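Local structure of Cas6b (Methanococcus maripaludis, 4Z7K) at residues B[6-11]-B[77-82]; B[10-15]-B[93-98]. The protein is a CRISPR-associated endoribonuclease that processes a non-stem-loop CRISPR RNA, probably by binding it as a dual-binding Cas6. All blocks are in the same frame, centred on the assembly; numbering follows the deposited sequence.

Contact 1 (B[6-11]-B[77-82]); sequences MHISYP and KRIFFE
Y10 and I79 make the one hydrogen bond of this contact: the phenol OH of Y10 donates to the backbone O of I79 over 2.9 Å. The donor stands above the carbonyl plane, 38° out of it, while the carbonyl oxygen itself lies at the edge of the tyrosine ring. Beyond this oxygen the phenol meets carbon on the same segment, Y10 OH being 3.7 Å from I79 CG2 and equally far from E82 CB. The polar tip is thus set among apolar atoms, with a main-chain acceptor to satisfy it. E82 bends at chi2 and leads its carboxylate away, to a hydrogen bond with the hydroxyl of Y26 in helix 20-30.

M6 and I8, both in strand 2-9, pack on F80 through apolar contacts. I8 crosses F80 at about a right angle and brings CD1 to the ring edge, close to the ring plane, 4.1 Å from F80 CD2. The same methyl touches I79 more loosely. M6 also crosses F80 at about a right angle; its chain starts with CG anti to the backbone N (chi1 -176°) and bends at chi3, so that CE ends 4.2 Å from F80 CE2. M6, I8 and Y10 alternate along the chain, and all three start out toward residues 77-82; H7, between the first two, meets the rings of H100 and Y201 instead.

L74 of helix 67-76 touches M6, I8 and I79, and V99 of strand 98-109 touches M6, I8 and F80. The arrangement is helix-on-sheet packing continued into the loop that leaves helix 67-76, against the four-stranded antiparallel sheet of strand order 2-3-1-4 in the Cas6b N-terminal domain, consistent with the ferredoxin-like fold of RAMP proteins.

Contact 2 (B[10-15]-B[93-98]); sequences YPNILL and DITEVN
I94 lays its CG2 methyl over one face of the Y10 ring, a CH-pi contact 3.7 Å from the centroid and 14° off the ring normal. I94 CD1 stands over the same face, nearest Y10 CE2 at 3.5 Å. V97 runs side by side with the tyrosine, pointing the same way, and sets CG2 3.4 Å from Y10 CD1, obliquely to the ring. An alanine in place of Y10 would probably leave a gap beneath I94 CG2 and beside V97 CG2, and deprive the I79 carbonyl of its phenol donor.

I13, the last residue of the turn that begins at Y10, extends the apolar patch, its CD1 lying 3.6 Å from I94 CG1.

Around this patch the amide of N12 ties the loops together at three points. N12 OD1 accepts from E96 N at 3.0 Å with a nearly straight N-H...O angle of 173°, and from T95 N in a longer, more bent bond at 146°. Both donors come from the same face of the amide plane. On the other branch, N12 ND2 donates to D93 O over 3.3 Å, the acceptor lying in the amide plane of N12. With both ends of the amide engaged, its rotation is likely to be restricted.

The next shell mixes backbone and side chains. Residues 10 to 13 form a type I beta turn, its closing bond from I13 N to Y10 O being weak, and the S60 hydroxyl bonds I13 O. L85 of strand 85-87 packs on both Y10 and I94. Here a beta turn leaving strand 2-9 is joined by an asparagine side chain to the loop entering strand 98-109, at one end of the N-terminal domain's antiparallel sheet.

Overall arrangement
Contacts 1 and 2 both start from the end of strand 2-9 and share Y10, whose hydroxyl serves the first while its ring serves the second. Contact 1 is the more buried, with five of its six touching residues enclosed, and is mostly apolar. Contact 2 is partly buried, six of its ten touching residues being exposed, and joins an apolar patch to hydrogen bonds between an asparagine side chain and main-chain atoms. The centres of contacts 1 and 2 lie about 10 Å apart. They also meet directly: S9 N is 2.9 Å from N98 O, a probable hydrogen bond between strand 2-9 and strand 98-109, and F80 O packs against V97 CG2. Strand 2-9 thus leads from the helix-covered layer into the more exposed loops.

Contact 1 (B[6-11]-B[77-82])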
ATOM      1  N   MET B   6       2.276  29.864 -10.956  1.00 86.73           N
ATOM      2  CA  MET B   6       1.108  30.372 -11.671  1.00 89.49           C
ATOM      3  C   MET B   6      -0.132  29.495 -11.389  1.00 89.50           C
ATOM      4  O   MET B   6      -0.137  28.296 -11.717  1.00 80.70           O
ATOM      5  CB  MET B   6       1.393  30.452 -13.177  1.00 94.44           C
ATOM      6  CG  MET B   6       0.258  31.074 -14.000  1.00 97.83           C
ATOM      7  SD  MET B   6       0.734  31.593 -15.678  1.00100.07           S
ATOM      8  CE  MET B   6       0.554  30.053 -16.570  1.00 84.71           C
ATOM      9  N   HIS B   7      -1.174  30.113 -10.807  1.00 93.34           N
ATOM     10  CA  HIS B   7      -2.497  29.490 -10.623  1.00 86.74           C
ATOM     11  C   HIS B   7      -3.393  29.801 -11.802  1.00 79.80           C
ATOM     12  O   HIS B   7      -3.413  30.934 -12.287  1.00 80.86           O
ATOM     13  CB  HIS B   7      -3.228  29.976  -9.358  1.00 84.36           C
ATOM     14  CG  HIS B   7      -2.362  30.147  -8.148  1.00 90.20           C
ATOM     15  ND1 HIS B   7      -1.082  29.648  -8.055  1.00 86.39           N
ATOM     16  CD2 HIS B   7      -2.610  30.775  -6.973  1.00 95.86           C
ATOM     17  CE1 HIS B   7      -0.582  29.952  -6.868  1.00 91.52           C
ATOM     18  NE2 HIS B   7      -1.484  30.642  -6.197  1.00 91.45           N
ATOM     19  N   ILE B   8      -4.169  28.809 -12.226  1.00 75.09           N
ATOM     20  CA  ILE B   8      -5.211  29.012 -13.231  1.00 81.07           C
ATOM     21  C   ILE B   8      -6.570  28.542 -12.744  1.00 80.20           C
ATOM     22  O   ILE B   8      -6.736  27.376 -12.402  1.00 86.01           O
ATOM     23  CB  ILE B   8      -4.863  28.267 -14.528  1.00 81.73           C
ATOM     24  CG1 ILE B   8      -3.844  29.067 -15.337  1.00 80.80           C
ATOM     25  CG2 ILE B   8      -6.103  28.015 -15.354  1.00 83.00           C
ATOM     26  CD1 ILE B   8      -3.227  28.275 -16.456  1.00 85.43           C
ATOM     27  N   SER B   9      -7.558  29.424 -12.745  1.00 75.32           N
ATOM     28  CA  SER B   9      -8.839  29.055 -12.177  1.00 78.56           C
ATOM     29  C   SER B   9      -9.979  29.349 -13.143  1.00 81.69           C
ATOM     30  O   SER B   9      -9.951  30.370 -13.826  1.00 86.16           O
ATOM     31  CB  SER B   9      -9.051  29.802 -10.856  1.00 84.32           C
ATOM     32  OG  SER B   9      -9.959  29.114  -9.999  1.00 92.89           O
ATOM     33  N   TYR B  10     -10.983  28.473 -13.192  1.00 80.10           N
ATOM     34  CA  TYR B  10     -12.141  28.683 -14.064  1.00 83.54           C
ATOM     35  C   TYR B  10     -13.369  28.837 -13.172  1.00 83.60           C
ATOM     36  O   TYR B  10     -14.038  27.846 -12.901  1.00 88.20           O
ATOM     37  CB  TYR B  10     -12.363  27.512 -15.050  1.00 83.83           C
ATOM     38  CG  TYR B  10     -11.199  27.143 -15.949  1.00 84.44           C
ATOM     39  CD1 TYR B  10     -10.325  28.104 -16.422  1.00 83.33           C
ATOM     40  CD2 TYR B  10     -10.989  25.824 -16.346  1.00 89.89           C
ATOM     41  CE1 TYR B  10      -9.257  27.764 -17.249  1.00 83.68           C
ATOM     42  CE2 TYR B  10      -9.918  25.470 -17.171  1.00 83.02           C
ATOM     43  CZ  TYR B  10      -9.060  26.448 -17.622  1.00 83.72           C
ATOM     44  OH  TYR B  10      -7.997  26.132 -18.446  1.00 84.22           O
ATOM     45  N   PRO B  11     -13.690  30.077 -12.739  1.00 79.13           N
ATOM     46  CA  PRO B  11     -14.694  30.268 -11.685  1.00 79.68           C
ATOM     47  C   PRO B  11     -16.115  29.892 -12.068  1.00 80.70           C
ATOM     48  O   PRO B  11     -16.857  29.528 -11.178  1.00 85.39           O
ATOM     49  CB  PRO B  11     -14.614  31.767 -11.384  1.00 71.54           C
ATOM     50  CG  PRO B  11     -13.333  32.213 -11.935  1.00 73.16           C
ATOM     51  CD  PRO B  11     -13.091  31.356 -13.137  1.00 80.36           C
ATOM     52  N   LYS B  77       1.739  25.843 -24.096  1.00 88.32           N
ATOM     53  CA  LYS B  77       0.488  25.465 -24.675  1.00 97.63           C
ATOM     54  C   LYS B  77      -0.435  26.397 -23.911  1.00 98.32           C
ATOM     55  O   LYS B  77      -0.382  26.451 -22.701  1.00106.34           O
ATOM     56  CB  LYS B  77       0.146  23.997 -24.488  1.00 94.88           C
ATOM     57  CG  LYS B  77      -1.245  23.652 -25.024  1.00104.49           C
ATOM     58  CD  LYS B  77      -1.715  24.532 -26.196  1.00110.79           C
ATOM     59  CE  LYS B  77      -2.697  23.826 -27.134  1.00114.75           C
ATOM     60  NZ  LYS B  77      -2.061  22.776 -27.998  1.00108.94           N
ATOM     61  N   ARG B  78      -1.260  27.139 -24.636  1.00 97.38           N
ATOM     62  CA  ARG B  78      -2.112  28.173 -24.077  1.00 94.40           C
ATOM     63  C   ARG B  78      -3.317  27.563 -23.417  1.00 96.84           C
ATOM     64  O   ARG B  78      -4.365  27.408 -24.036  1.00101.49           O
ATOM     65  CB  ARG B  78      -2.503  29.175 -25.169  1.00100.63           C
ATOM     66  CG  ARG B  78      -1.615  29.044 -26.399  1.00 98.77           C
ATOM     67  CD  ARG B  78      -1.879  30.065 -27.492  1.00102.29           C
ATOM     68  NE  ARG B  78      -0.677  30.207 -28.320  1.00119.02           N
ATOM     69  CZ  ARG B  78      -0.374  31.272 -29.062  1.00114.54           C
ATOM     70  NH1 ARG B  78      -1.195  32.314 -29.094  1.00114.08           N
ATOM     71  NH2 ARG B  78       0.742  31.288 -29.787  1.00105.28           N
ATOM     72  N   ILE B  79      -3.097  27.075 -22.202  1.00 98.25           N
ATOM     73  CA  ILE B  79      -4.136  26.504 -21.333  1.00101.14           C
ATOM     74  C   ILE B  79      -5.119  27.570 -20.764  1.00100.53           C
ATOM     75  O   ILE B  79      -6.301  27.284 -20.511  1.00 92.15           O
ATOM     76  CB  ILE B  79      -3.478  25.695 -20.217  1.00 92.69           C
ATOM     77  CG1 ILE B  79      -2.674  24.576 -20.865  1.00 92.17           C
ATOM     78  CG2 ILE B  79      -4.523  25.097 -19.280  1.00 92.60           C
ATOM     79  CD1 ILE B  79      -1.628  24.017 -19.986  1.00 96.94           C
ATOM     80  N   PHE B  80      -4.643  28.787 -20.513  1.00 93.02           N
ATOM     81  CA  PHE B  80      -5.531  29.753 -19.887  1.00 84.61           C
ATOM     82  C   PHE B  80      -6.552  30.277 -20.905  1.00 89.05           C
ATOM     83  O   PHE B  80      -7.631  30.734 -20.519  1.00 84.16           O
ATOM     84  CB  PHE B  80      -4.762  30.888 -19.224  1.00 83.69           C
ATOM     85  CG  PHE B  80      -3.518  31.289 -19.928  1.00 86.79           C
ATOM     86  CD1 PHE B  80      -3.522  32.334 -20.826  1.00 92.85           C
ATOM     87  CD2 PHE B  80      -2.318  30.669 -19.630  1.00 89.42           C
ATOM     88  CE1 PHE B  80      -2.354  32.722 -21.455  1.00 98.33           C
ATOM     89  CE2 PHE B  80      -1.157  31.048 -20.252  1.00 93.25           C
ATOM     90  CZ  PHE B  80      -1.172  32.077 -21.166  1.00 98.40           C
ATOM     91  N   PHE B  81      -6.216  30.252 -22.195  1.00 94.65           N
ATOM     92  CA  PHE B  81      -7.260  30.419 -23.200  1.00 84.66           C
ATOM     93  C   PHE B  81      -7.689  29.045 -23.641  1.00 83.83           C
ATOM     94  O   PHE B  81      -7.350  28.638 -24.736  1.00 97.01           O
ATOM     95  CB  PHE B  81      -6.752  31.165 -24.433  1.00 83.42           C
ATOM     96  CG  PHE B  81      -5.962  32.388 -24.128  1.00 86.01           C
ATOM     97  CD1 PHE B  81      -4.671  32.526 -24.609  1.00 85.81           C
ATOM     98  CD2 PHE B  81      -6.503  33.404 -23.360  1.00 88.69           C
ATOM     99  CE1 PHE B  81      -3.929  33.659 -24.334  1.00 88.08           C
ATOM    100  CE2 PHE B  81      -5.769  34.543 -23.079  1.00 90.16           C
ATOM    101  CZ  PHE B  81      -4.476  34.671 -23.572  1.00 89.70           C
ATOM    102  N   GLU B  82      -8.484  28.341 -22.859  1.00 83.74           N
ATOM    103  CA  GLU B  82      -8.768  26.970 -23.243  1.00 86.44           C
ATOM    104  C   GLU B  82     -10.196  26.776 -23.646  1.00 97.36           C
ATOM    105  O   GLU B  82     -11.100  27.354 -23.053  1.00102.79           O
ATOM    106  CB  GLU B  82      -8.469  26.038 -22.067  1.00 94.56           C
ATOM    107  CG  GLU B  82      -8.974  24.581 -22.151  1.00 99.57           C
ATOM    108  CD  GLU B  82      -8.110  23.628 -22.965  1.00104.42           C
ATOM    109  OE1 GLU B  82      -6.991  24.016 -23.379  1.00110.28           O
ATOM    110  OE2 GLU B  82      -8.548  22.470 -23.156  1.00100.53           O
TER

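Contact 2 (B[10-15]-B[93-98])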
ATOM      1  N   TYR B  10     -10.983  28.473 -13.192  1.00 80.10           N
ATOM      2  CA  TYR B  10     -12.141  28.683 -14.064  1.00 83.54           C
ATOM      3  C   TYR B  10     -13.369  28.837 -13.172  1.00 83.60           C
ATOM      4  O   TYR B  10     -14.038  27.846 -12.901  1.00 88.20           O
ATOM      5  CB  TYR B  10     -12.363  27.512 -15.050  1.00 83.83           C
ATOM      6  CG  TYR B  10     -11.199  27.143 -15.949  1.00 84.44           C
ATOM      7  CD1 TYR B  10     -10.325  28.104 -16.422  1.00 83.33           C
ATOM      8  CD2 TYR B  10     -10.989  25.824 -16.346  1.00 89.89           C
ATOM      9  CE1 TYR B  10      -9.257  27.764 -17.249  1.00 83.68           C
ATOM     10  CE2 TYR B  10      -9.918  25.470 -17.171  1.00 83.02           C
ATOM     11  CZ  TYR B  10      -9.060  26.448 -17.622  1.00 83.72           C
ATOM     12  OH  TYR B  10      -7.997  26.132 -18.446  1.00 84.22           O
ATOM     13  N   PRO B  11     -13.690  30.077 -12.739  1.00 79.13           N
ATOM     14  CA  PRO B  11     -14.694  30.268 -11.685  1.00 79.68           C
ATOM     15  C   PRO B  11     -16.115  29.892 -12.068  1.00 80.70           C
ATOM     16  O   PRO B  11     -16.857  29.528 -11.178  1.00 85.39           O
ATOM     17  CB  PRO B  11     -14.614  31.767 -11.384  1.00 71.54           C
ATOM     18  CG  PRO B  11     -13.333  32.213 -11.935  1.00 73.16           C
ATOM     19  CD  PRO B  11     -13.091  31.356 -13.137  1.00 80.36           C
ATOM     20  N   ASN B  12     -16.485  29.934 -13.337  1.00 84.48           N
ATOM     21  CA  ASN B  12     -17.888  29.740 -13.718  1.00 87.85           C
ATOM     22  C   ASN B  12     -18.275  28.262 -13.767  1.00 86.69           C
ATOM     23  O   ASN B  12     -19.449  27.901 -13.758  1.00 80.47           O
ATOM     24  CB  ASN B  12     -18.170  30.404 -15.077  1.00 92.97           C
ATOM     25  CG  ASN B  12     -17.435  29.715 -16.249  1.00 97.41           C
ATOM     26  OD1 ASN B  12     -16.271  30.023 -16.544  1.00 93.43           O
ATOM     27  ND2 ASN B  12     -18.125  28.800 -16.929  1.00 94.84           N
ATOM     28  N   ILE B  13     -17.271  27.405 -13.823  1.00 88.79           N
ATOM     29  CA  ILE B  13     -17.506  25.974 -13.795  1.00 92.29           C
ATOM     30  C   ILE B  13     -17.500  25.421 -12.375  1.00 95.35           C
ATOM     31  O   ILE B  13     -16.495  25.540 -11.686  1.00 98.10           O
ATOM     32  CB  ILE B  13     -16.426  25.255 -14.611  1.00 83.99           C
ATOM     33  CG1 ILE B  13     -16.205  25.977 -15.937  1.00 89.78           C
ATOM     34  CG2 ILE B  13     -16.791  23.804 -14.817  1.00 89.98           C
ATOM     35  CD1 ILE B  13     -15.313  25.217 -16.899  1.00101.95           C
ATOM     36  N   LEU B  14     -18.605  24.891 -11.867  1.00 91.76           N
ATOM     37  CA  LEU B  14     -18.440  24.195 -10.590  1.00 95.93           C
ATOM     38  C   LEU B  14     -18.700  22.674 -10.610  1.00102.25           C
ATOM     39  O   LEU B  14     -19.687  22.203 -11.189  1.00100.77           O
ATOM     40  CB  LEU B  14     -19.285  24.894  -9.533  1.00 97.99           C
ATOM     41  CG  LEU B  14     -20.759  25.136  -9.770  1.00 92.66           C
ATOM     42  CD1 LEU B  14     -21.606  23.962  -9.308  1.00 99.99           C
ATOM     43  CD2 LEU B  14     -21.114  26.422  -9.057  1.00 86.57           C
ATOM     44  N   LEU B  15     -17.806  21.937  -9.937  1.00100.39           N
ATOM     45  CA  LEU B  15     -17.792  20.469  -9.885  1.00 94.98           C
ATOM     46  C   LEU B  15     -17.785  19.996  -8.450  1.00 95.90           C
ATOM     47  O   LEU B  15     -17.411  20.741  -7.587  1.00 96.47           O
ATOM     48  CB  LEU B  15     -16.556  19.904 -10.583  1.00 98.09           C
ATOM     49  CG  LEU B  15     -16.221  20.146 -12.054  1.00 97.37           C
ATOM     50  CD1 LEU B  15     -15.743  21.546 -12.274  1.00 93.16           C
ATOM     51  CD2 LEU B  15     -15.127  19.183 -12.455  1.00 96.91           C
ATOM     52  N   ASP B  93     -18.589  24.697 -20.787  1.00103.64           N
ATOM     53  CA  ASP B  93     -17.804  25.644 -21.554  1.00 99.18           C
ATOM     54  C   ASP B  93     -17.033  26.526 -20.584  1.00 99.14           C
ATOM     55  O   ASP B  93     -17.538  26.898 -19.530  1.00106.23           O
ATOM     56  CB  ASP B  93     -18.693  26.486 -22.472  1.00107.47           C
ATOM     57  CG  ASP B  93     -17.906  27.193 -23.563  1.00112.42           C
ATOM     58  OD1 ASP B  93     -16.855  27.799 -23.245  1.00106.27           O
ATOM     59  OD2 ASP B  93     -18.332  27.128 -24.739  1.00117.81           O
ATOM     60  N   ILE B  94     -15.805  26.859 -20.948  1.00 98.75           N
ATOM     61  CA  ILE B  94     -14.947  27.671 -20.103  1.00 95.00           C
ATOM     62  C   ILE B  94     -15.054  29.124 -20.541  1.00 92.63           C
ATOM     63  O   ILE B  94     -14.473  29.528 -21.549  1.00 89.63           O
ATOM     64  CB  ILE B  94     -13.490  27.195 -20.190  1.00100.61           C
ATOM     65  CG1 ILE B  94     -13.407  25.694 -19.900  1.00102.66           C
ATOM     66  CG2 ILE B  94     -12.579  27.996 -19.266  1.00 94.17           C
ATOM     67  CD1 ILE B  94     -11.992  25.157 -19.940  1.00102.74           C
ATOM     68  N   THR B  95     -15.811  29.906 -19.780  1.00 93.54           N
ATOM     69  CA  THR B  95     -16.196  31.233 -20.234  1.00 91.27           C
ATOM     70  C   THR B  95     -15.419  32.369 -19.569  1.00 93.60           C
ATOM     71  O   THR B  95     -15.120  33.380 -20.217  1.00 91.41           O
ATOM     72  CB  THR B  95     -17.689  31.438 -20.010  1.00 89.63           C
ATOM     73  OG1 THR B  95     -17.960  31.386 -18.609  1.00 92.87           O
ATOM     74  CG2 THR B  95     -18.461  30.323 -20.675  1.00 94.19           C
ATOM     75  N   GLU B  96     -15.095  32.229 -18.287  1.00 91.96           N
ATOM     76  CA  GLU B  96     -14.242  33.235 -17.668  1.00 94.40           C
ATOM     77  C   GLU B  96     -13.083  32.580 -16.942  1.00 88.42           C
ATOM     78  O   GLU B  96     -13.220  31.509 -16.360  1.00 88.43           O
ATOM     79  CB  GLU B  96     -15.013  34.182 -16.746  1.00102.25           C
ATOM     80  CG  GLU B  96     -14.249  35.515 -16.644  1.00106.57           C
ATOM     81  CD  GLU B  96     -15.066  36.675 -16.120  1.00106.92           C
ATOM     82  OE1 GLU B  96     -16.283  36.498 -15.905  1.00115.15           O
ATOM     83  OE2 GLU B  96     -14.496  37.784 -15.999  1.00104.91           O
ATOM     84  N   VAL B  97     -11.932  33.224 -17.022  1.00 85.06           N
ATOM     85  CA  VAL B  97     -10.701  32.659 -16.519  1.00 83.21           C
ATOM     86  C   VAL B  97      -9.922  33.679 -15.727  1.00 84.78           C
ATOM     87  O   VAL B  97      -9.752  34.817 -16.157  1.00 86.92           O
ATOM     88  CB  VAL B  97      -9.812  32.155 -17.672  1.00 85.20           C
ATOM     89  CG1 VAL B  97      -8.395  31.909 -17.200  1.00 87.34           C
ATOM     90  CG2 VAL B  97     -10.407  30.920 -18.322  1.00 86.88           C
ATOM     91  N   ASN B  98      -9.445  33.257 -14.566  1.00 83.51           N
ATOM     92  CA  ASN B  98      -8.545  34.073 -13.778  1.00 87.37           C
ATOM     93  C   ASN B  98      -7.188  33.380 -13.662  1.00 86.17           C
ATOM     94  O   ASN B  98      -7.094  32.235 -13.214  1.00 85.34           O
ATOM     95  CB  ASN B  98      -9.119  34.350 -12.392  1.00 83.47           C
ATOM     96  CG  ASN B  98      -8.072  34.867 -11.431  1.00 89.71           C
ATOM     97  OD1 ASN B  98      -7.365  34.094 -10.779  1.00 94.87           O
ATOM     98  ND2 ASN B  98      -7.967  36.188 -11.334  1.00 94.03           N
TER